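Local coordinates for protein berberine bridge enzyme-like 28 (Arabidopsis thaliana, PDB 5D79) that acts as an FAD-dependent oxidoreductase of the berberine bridge enzyme-like group and is involved in adaptation to salt stress, at residues G189-K194 with T303-G308. Sequence-based numbering, arbitrary orientation.
Sequences GTLLRK and TGLYIG
The carbonyl groups of Thr-190 and Leu-305 are turned at nearly a right angle to each other, and a water bridges their oxygens. It donates to Thr-190 O at 2.9 Å, nearly end-on (C-O-water about 167°). To Leu-305 O it donates at 3.1 Å, at an angle of about 125°. Beside this bridge Leu-305 offers a methyl to the hydroxyl side of Thr-190, CD2 lying 3.4 Å from Thr-190 OG1 and 3.8 Å from Thr-190 CB; the two side chains cross at about a right angle. With CG of Leu-305 opposite its own backbone N (chi1 170°), the isobutyl group extends across to the turn formed by Gly-189 to Leu-192. Farther along, Leu-191 CD2 meets Ile-307 CD1 methyl to methyl at 3.6 Å. Ile-307 sits at the centre of an inverse gamma turn, just past strand 298-306. Phe-343 of helix 336-343 touches both Thr-190 and Leu-305, while Trp-336 packs on Leu-191. The contact joins a turn of the FAD-binding domain to the end of that strand, in the seven-stranded antiparallel sheet, and the turn that follows it, with the Thr-190 side chain about 9 Å from the FAD. Lys-194 NZ forms a salt bridge with Asp-283, which Ile-307 also touches. Chemically, the two carbonyls are both acceptors and cannot bond each other; the water supplies both protons, adding a polar link to an otherwise largely apolar interface.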
ATOM      1  N   GLY A 189       2.659   7.961  -2.716  1.00 21.78           N
ATOM      2  CA  GLY A 189       2.964   7.939  -4.137  1.00 17.93           C
ATOM      3  C   GLY A 189       3.666   9.252  -4.442  1.00 15.70           C
ATOM      4  O   GLY A 189       4.142   9.927  -3.519  1.00 14.52           O
ATOM      5  N   THR A 190       3.697   9.650  -5.708  1.00 12.21           N
ATOM      6  CA  THR A 190       4.521  10.782  -6.120  1.00 12.52           C
ATOM      7  C   THR A 190       4.083  12.183  -5.652  1.00 17.17           C
ATOM      8  O   THR A 190       4.745  13.169  -5.982  1.00 17.24           O
ATOM      9  CB  THR A 190       4.633  10.827  -7.646  1.00 15.12           C
ATOM     10  OG1 THR A 190       3.332  11.004  -8.206  1.00 14.93           O
ATOM     11  CG2 THR A 190       5.213   9.527  -8.159  1.00 15.04           C
ATOM     12  N   LEU A 191       2.992  12.284  -4.894  1.00 15.63           N
ATOM     13  CA  LEU A 191       2.530  13.583  -4.405  1.00 12.55           C
ATOM     14  C   LEU A 191       2.626  13.707  -2.888  1.00 15.14           C
ATOM     15  O   LEU A 191       2.094  14.646  -2.310  1.00 16.11           O
ATOM     16  CB  LEU A 191       1.084  13.838  -4.835  1.00 10.64           C
ATOM     17  CG  LEU A 191       0.765  14.181  -6.296  1.00 15.81           C
ATOM     18  CD1 LEU A 191      -0.741  14.063  -6.577  1.00 13.11           C
ATOM     19  CD2 LEU A 191       1.266  15.573  -6.641  1.00 17.11           C
ATOM     20  N   LEU A 192       3.301  12.763  -2.238  1.00 16.73           N
ATOM     21  CA  LEU A 192       3.281  12.704  -0.779  1.00 12.06           C
ATOM     22  C   LEU A 192       3.955  13.904  -0.138  1.00 12.93           C
ATOM     23  O   LEU A 192       3.605  14.289   0.970  1.00 16.28           O
ATOM     24  CB  LEU A 192       3.944  11.422  -0.268  1.00 11.99           C
ATOM     25  CG  LEU A 192       5.448  11.382   0.041  1.00 13.15           C
ATOM     26  CD1 LEU A 192       5.753  10.148   0.883  1.00 14.32           C
ATOM     27  CD2 LEU A 192       6.259  11.360  -1.234  1.00 11.52           C
ATOM     28  N   ARG A 193       4.917  14.500  -0.829  1.00 14.22           N
ATOM     29  CA  ARG A 193       5.649  15.615  -0.241  1.00 16.21           C
ATOM     30  C   ARG A 193       4.827  16.894  -0.341  1.00 11.95           C
ATOM     31  O   ARG A 193       5.051  17.852   0.375  1.00 13.76           O
ATOM     32  CB  ARG A 193       7.017  15.787  -0.914  1.00 19.23           C
ATOM     33  CG  ARG A 193       7.971  14.583  -0.747  1.00 14.85           C
ATOM     34  CD  ARG A 193       9.411  14.973  -1.089  1.00 14.25           C
ATOM     35  NE  ARG A 193       9.990  15.918  -0.128  1.00 11.90           N
ATOM     36  CZ  ARG A 193      10.155  17.223  -0.345  1.00 12.70           C
ATOM     37  NH1 ARG A 193       9.786  17.769  -1.495  1.00 11.75           N
ATOM     38  NH2 ARG A 193      10.694  17.990   0.593  1.00 14.56           N
ATOM     39  N   LYS A 194       3.841  16.876  -1.216  1.00 12.23           N
ATOM     40  CA  LYS A 194       3.042  18.051  -1.497  1.00 11.69           C
ATOM     41  C   LYS A 194       1.732  17.988  -0.737  1.00 16.10           C
ATOM     42  O   LYS A 194       1.305  18.972  -0.127  1.00 15.34           O
ATOM     43  CB  LYS A 194       2.796  18.144  -3.008  1.00 15.29           C
ATOM     44  CG  LYS A 194       1.867  19.244  -3.458  1.00 19.98           C
ATOM     45  CD  LYS A 194       2.605  20.533  -3.581  1.00 26.98           C
ATOM     46  CE  LYS A 194       1.766  21.577  -4.270  1.00 28.09           C
ATOM     47  NZ  LYS A 194       2.461  22.864  -4.109  1.00 26.51           N
ATOM     48  N   THR A 303      14.298   9.057 -10.654  1.00 20.48           N
ATOM     49  CA  THR A 303      13.088   9.505 -11.325  1.00 18.70           C
ATOM     50  C   THR A 303      12.347  10.486 -10.429  1.00 19.85           C
ATOM     51  O   THR A 303      12.455  10.445  -9.201  1.00 16.67           O
ATOM     52  CB  THR A 303      12.167   8.334 -11.679  1.00 15.21           C
ATOM     53  OG1 THR A 303      11.859   7.599 -10.492  1.00 16.31           O
ATOM     54  CG2 THR A 303      12.857   7.430 -12.644  1.00 17.26           C
ATOM     55  N   GLY A 304      11.592  11.381 -11.041  1.00 19.11           N
ATOM     56  CA  GLY A 304      10.933  12.404 -10.265  1.00 19.04           C
ATOM     57  C   GLY A 304       9.767  13.078 -10.937  1.00 17.48           C
ATOM     58  O   GLY A 304       9.595  12.998 -12.146  1.00 19.11           O
ATOM     59  N   LEU A 305       8.965  13.740 -10.119  1.00 18.03           N
ATOM     60  CA  LEU A 305       7.806  14.479 -10.574  1.00 15.53           C
ATOM     61  C   LEU A 305       7.901  15.878  -9.985  1.00 15.02           C
ATOM     62  O   LEU A 305       8.009  16.052  -8.771  1.00 12.76           O
ATOM     63  CB  LEU A 305       6.509  13.783 -10.154  1.00 14.31           C
ATOM     64  CG  LEU A 305       5.240  14.606 -10.372  1.00 15.01           C
ATOM     65  CD1 LEU A 305       4.963  14.751 -11.828  1.00 16.45           C
ATOM     66  CD2 LEU A 305       4.057  13.984  -9.676  1.00 15.28           C
ATOM     67  N   TYR A 306       7.900  16.874 -10.853  1.00 15.83           N
ATOM     68  CA  TYR A 306       7.921  18.243 -10.397  1.00 17.22           C
ATOM     69  C   TYR A 306       6.581  18.893 -10.714  1.00 19.44           C
ATOM     70  O   TYR A 306       6.121  18.844 -11.864  1.00 19.87           O
ATOM     71  CB  TYR A 306       9.076  19.000 -11.047  1.00 19.08           C
ATOM     72  CG  TYR A 306       9.153  20.449 -10.638  1.00 20.12           C
ATOM     73  CD1 TYR A 306       9.556  20.808  -9.358  1.00 19.64           C
ATOM     74  CD2 TYR A 306       8.818  21.452 -11.528  1.00 19.02           C
ATOM     75  CE1 TYR A 306       9.623  22.125  -8.985  1.00 19.96           C
ATOM     76  CE2 TYR A 306       8.882  22.773 -11.163  1.00 19.67           C
ATOM     77  CZ  TYR A 306       9.284  23.106  -9.894  1.00 19.74           C
ATOM     78  OH  TYR A 306       9.347  24.431  -9.543  1.00 21.07           O
ATOM     79  N   ILE A 307       5.947  19.477  -9.694  1.00 17.25           N
ATOM     80  CA  ILE A 307       4.664  20.161  -9.878  1.00 18.68           C
ATOM     81  C   ILE A 307       4.891  21.593 -10.386  1.00 19.48           C
ATOM     82  O   ILE A 307       4.770  22.564  -9.634  1.00 20.17           O
ATOM     83  CB  ILE A 307       3.842  20.190  -8.573  1.00 16.73           C
ATOM     84  CG1 ILE A 307       3.872  18.837  -7.909  1.00 12.66           C
ATOM     85  CG2 ILE A 307       2.398  20.545  -8.852  1.00 17.54           C
ATOM     86  CD1 ILE A 307       3.253  17.771  -8.749  1.00 16.64           C
ATOM     87  N   GLY A 308       5.223  21.700 -11.672  1.00 19.35           N
ATOM     88  CA  GLY A 308       5.549  22.969 -12.298  1.00 20.49           C
ATOM     89  C   GLY A 308       6.270  22.751 -13.617  1.00 22.37           C
ATOM     90  O   GLY A 308       6.457  21.603 -14.027  1.00 19.81           O
TER
HETATM   91  O   HOH W   1       5.737  15.747  -6.737  1.00 17.67           O